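Local coordinates for protein ADP-ribosylating toxin CARDS (PDB 4TLV) that transfers ADP-ribose from NAD(+) to multiple target proteins, disrupts respiratory epithelium and causes vacuoles to form in mammalian cells, at residues Phe441-Leu446 with Thr468-Ile473. Numbering follows the deposited sequence.
Sequences FVDVQL and TPDGQI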
ATOM      1  N   PHE A 441       4.545   2.878  -6.829  1.00  9.43           N
ATOM      2  CA  PHE A 441       4.240   4.275  -7.134  1.00 10.72           C
ATOM      3  C   PHE A 441       3.165   4.816  -6.201  1.00 14.15           C
ATOM      4  O   PHE A 441       2.139   4.163  -5.991  1.00 11.65           O
ATOM      5  CB  PHE A 441       3.718   4.415  -8.571  1.00 10.50           C
ATOM      6  CG  PHE A 441       4.593   3.772  -9.615  1.00 13.85           C
ATOM      7  CD1 PHE A 441       5.974   3.701  -9.452  1.00 12.06           C
ATOM      8  CD2 PHE A 441       4.026   3.275 -10.783  1.00 10.88           C
ATOM      9  CE1 PHE A 441       6.777   3.112 -10.436  1.00 15.34           C
ATOM     10  CE2 PHE A 441       4.820   2.699 -11.775  1.00 13.83           C
ATOM     11  CZ  PHE A 441       6.195   2.621 -11.596  1.00 16.07           C
ATOM     12  N   VAL A 442       3.399   6.007  -5.647  1.00 11.74           N
ATOM     13  CA  VAL A 442       2.379   6.710  -4.855  1.00  9.66           C
ATOM     14  C   VAL A 442       1.801   7.844  -5.685  1.00 10.82           C
ATOM     15  O   VAL A 442       2.553   8.602  -6.309  1.00 11.58           O
ATOM     16  CB  VAL A 442       2.960   7.350  -3.559  1.00 11.87           C
ATOM     17  CG1 VAL A 442       1.838   8.027  -2.752  1.00  9.51           C
ATOM     18  CG2 VAL A 442       3.670   6.305  -2.717  1.00 12.88           C
ATOM     19  N   ASP A 443       0.476   7.933  -5.738  1.00 11.89           N
ATOM     20  CA  ASP A 443      -0.183   9.074  -6.387  1.00 11.94           C
ATOM     21  C   ASP A 443      -0.078  10.266  -5.444  1.00 10.24           C
ATOM     22  O   ASP A 443      -0.667  10.256  -4.361  1.00 11.02           O
ATOM     23  CB  ASP A 443      -1.648   8.739  -6.686  1.00 12.81           C
ATOM     24  CG  ASP A 443      -2.367   9.837  -7.497  1.00 15.30           C
ATOM     25  OD1 ASP A 443      -1.857  10.968  -7.595  1.00 16.58           O
ATOM     26  OD2 ASP A 443      -3.461   9.555  -8.032  1.00 18.72           O
ATOM     27  N   VAL A 444       0.728  11.260  -5.813  1.00 11.20           N
ATOM     28  CA  VAL A 444       0.949  12.403  -4.926  1.00 10.88           C
ATOM     29  C   VAL A 444       0.178  13.642  -5.389  1.00 12.75           C
ATOM     30  O   VAL A 444      -0.005  14.588  -4.621  1.00 12.60           O
ATOM     31  CB  VAL A 444       2.455  12.715  -4.724  1.00 11.55           C
ATOM     32  CG1 VAL A 444       3.137  11.593  -3.918  1.00 11.50           C
ATOM     33  CG2 VAL A 444       3.165  12.924  -6.078  1.00 10.33           C
ATOM     34  N   GLN A 445      -0.289  13.631  -6.639  1.00 13.24           N
ATOM     35  CA  GLN A 445      -1.214  14.663  -7.077  1.00 10.55           C
ATOM     36  C   GLN A 445      -0.715  16.089  -6.727  1.00 11.27           C
ATOM     37  O   GLN A 445      -1.477  16.911  -6.213  1.00 16.74           O
ATOM     38  CB  GLN A 445      -2.569  14.393  -6.430  1.00 16.10           C
ATOM     39  CG  GLN A 445      -3.760  15.030  -7.111  1.00 21.70           C
ATOM     40  CD  GLN A 445      -5.098  14.556  -6.543  1.00 32.28           C
ATOM     41  OE1 GLN A 445      -5.181  14.095  -5.401  1.00 29.13           O
ATOM     42  NE2 GLN A 445      -6.155  14.681  -7.346  1.00 30.67           N
ATOM     43  N   LEU A 446       0.556  16.377  -7.007  1.00 12.49           N
ATOM     44  CA  LEU A 446       1.166  17.645  -6.564  1.00 14.73           C
ATOM     45  C   LEU A 446       0.462  18.843  -7.164  1.00 15.78           C
ATOM     46  O   LEU A 446       0.059  18.817  -8.318  1.00 16.51           O
ATOM     47  CB  LEU A 446       2.650  17.724  -6.912  1.00 14.45           C
ATOM     48  CG  LEU A 446       3.524  16.554  -6.445  1.00 18.49           C
ATOM     49  CD1 LEU A 446       4.962  16.825  -6.824  1.00 14.23           C
ATOM     50  CD2 LEU A 446       3.371  16.318  -4.927  1.00 13.78           C
ATOM     51  N   THR A 468      -5.033  19.331  -9.636  1.00 20.64           N
ATOM     52  CA  THR A 468      -4.305  18.230 -10.252  1.00 19.48           C
ATOM     53  C   THR A 468      -5.195  16.992 -10.256  1.00 18.20           C
ATOM     54  O   THR A 468      -5.771  16.636  -9.230  1.00 17.69           O
ATOM     55  CB  THR A 468      -3.019  17.942  -9.480  1.00 18.99           C
ATOM     56  OG1 THR A 468      -2.189  19.113  -9.490  1.00 16.17           O
ATOM     57  CG2 THR A 468      -2.262  16.784 -10.109  1.00 16.90           C
ATOM     58  N   PRO A 469      -5.340  16.342 -11.420  1.00 20.90           N
ATOM     59  CA  PRO A 469      -6.215  15.166 -11.422  1.00 22.33           C
ATOM     60  C   PRO A 469      -5.566  13.958 -10.750  1.00 20.21           C
ATOM     61  O   PRO A 469      -4.340  13.876 -10.632  1.00 18.03           O
ATOM     62  CB  PRO A 469      -6.402  14.872 -12.910  1.00 24.58           C
ATOM     63  CG  PRO A 469      -5.143  15.365 -13.538  1.00 24.77           C
ATOM     64  CD  PRO A 469      -4.789  16.623 -12.758  1.00 24.32           C
ATOM     65  N   ASP A 470      -6.400  13.018 -10.325  1.00 19.58           N
ATOM     66  CA  ASP A 470      -5.911  11.734  -9.849  1.00 23.93           C
ATOM     67  C   ASP A 470      -5.185  11.027 -10.989  1.00 20.23           C
ATOM     68  O   ASP A 470      -5.526  11.203 -12.160  1.00 17.56           O
ATOM     69  CB  ASP A 470      -7.079  10.854  -9.402  1.00 24.30           C
ATOM     70  CG  ASP A 470      -7.845  11.449  -8.241  1.00 30.81           C
ATOM     71  OD1 ASP A 470      -7.241  11.618  -7.160  1.00 36.56           O
ATOM     72  OD2 ASP A 470      -9.048  11.736  -8.410  1.00 39.46           O
ATOM     73  N   GLY A 471      -4.193  10.221 -10.635  1.00 16.00           N
ATOM     74  CA  GLY A 471      -3.572   9.310 -11.578  1.00 16.13           C
ATOM     75  C   GLY A 471      -2.591   9.950 -12.541  1.00 16.75           C
ATOM     76  O   GLY A 471      -2.373   9.430 -13.650  1.00 18.31           O
ATOM     77  N   GLN A 472      -1.972  11.054 -12.126  1.00 14.22           N
ATOM     78  CA  GLN A 472      -1.096  11.807 -13.030  1.00 15.07           C
ATOM     79  C   GLN A 472       0.329  12.048 -12.521  1.00 14.63           C
ATOM     80  O   GLN A 472       1.303  11.892 -13.257  1.00 16.70           O
ATOM     81  CB  GLN A 472      -1.732  13.161 -13.375  1.00 18.52           C
ATOM     82  CG  GLN A 472      -0.995  13.861 -14.501  1.00 21.20           C
ATOM     83  CD  GLN A 472      -1.703  15.094 -14.965  1.00 25.92           C
ATOM     84  OE1 GLN A 472      -2.433  15.076 -15.955  1.00 28.44           O
ATOM     85  NE2 GLN A 472      -1.505  16.177 -14.245  1.00 25.25           N
ATOM     86  N   ILE A 473       0.447  12.443 -11.260  1.00 13.77           N
ATOM     87  CA  ILE A 473       1.745  12.774 -10.702  1.00 13.06           C
ATOM     88  C   ILE A 473       2.034  11.821  -9.568  1.00 12.12           C
ATOM     89  O   ILE A 473       1.238  11.697  -8.635  1.00 12.64           O
ATOM     90  CB  ILE A 473       1.783  14.245 -10.195  1.00 13.10           C
ATOM     91  CG1 ILE A 473       1.283  15.178 -11.308  1.00 16.17           C
ATOM     92  CG2 ILE A 473       3.188  14.593  -9.736  1.00 12.45           C
ATOM     93  CD1 ILE A 473       1.507  16.672 -11.072  1.00 19.99           C
TER
HETATM   94  O   HOH W   1      -2.063  12.657  -9.668  1.00 13.48           O
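Asp443 and Gln445 both carry CG anti to the backbone N (chi1 -174° and -159°), which sets each CG close to the loop 468-472. Asp443 OD2 accepts the amide of Gly471 at 2.8 Å, with N lying above the carboxylate plane, 35° out of it. The other oxygen, OD1, accepts a hydrogen bond from a water that also donates to Pro469 O and accepts from Gln472 N, so the carboxylate and the water together grip three backbone groups of that loop. Gln445 continues as an extended chain, and its NE2 donates to Thr468 O at 2.7 Å. Thr468 answers through its hydroxyl: OG1 donates to Leu446 O at 2.6 Å and is also hydrogen-bonded to Thr456 OG1. Between these side-chain bonds, Ile473 O receives two amides, Val444 N at 2.9 Å and Gln445 N at 3.2 Å, a bifurcated acceptor where strand 441-443 gives way to a turn; Gln445 has positive phi there. Ile473 CG2 also packs against Leu446 CG (3.8 Å) and Val444 CG2 (4.0 Å), the Leu446 and Ile473 side chains crossing at about a right angle. Asp443 OD2 and Asp470 OD1 lie 4.4 Å apart, which might raise the proton affinity of either carboxylate. The contact fastens the first strand of D3 to the loop leading into its antiparallel neighbour 473-476, within the C-terminal beta-trefoil domain.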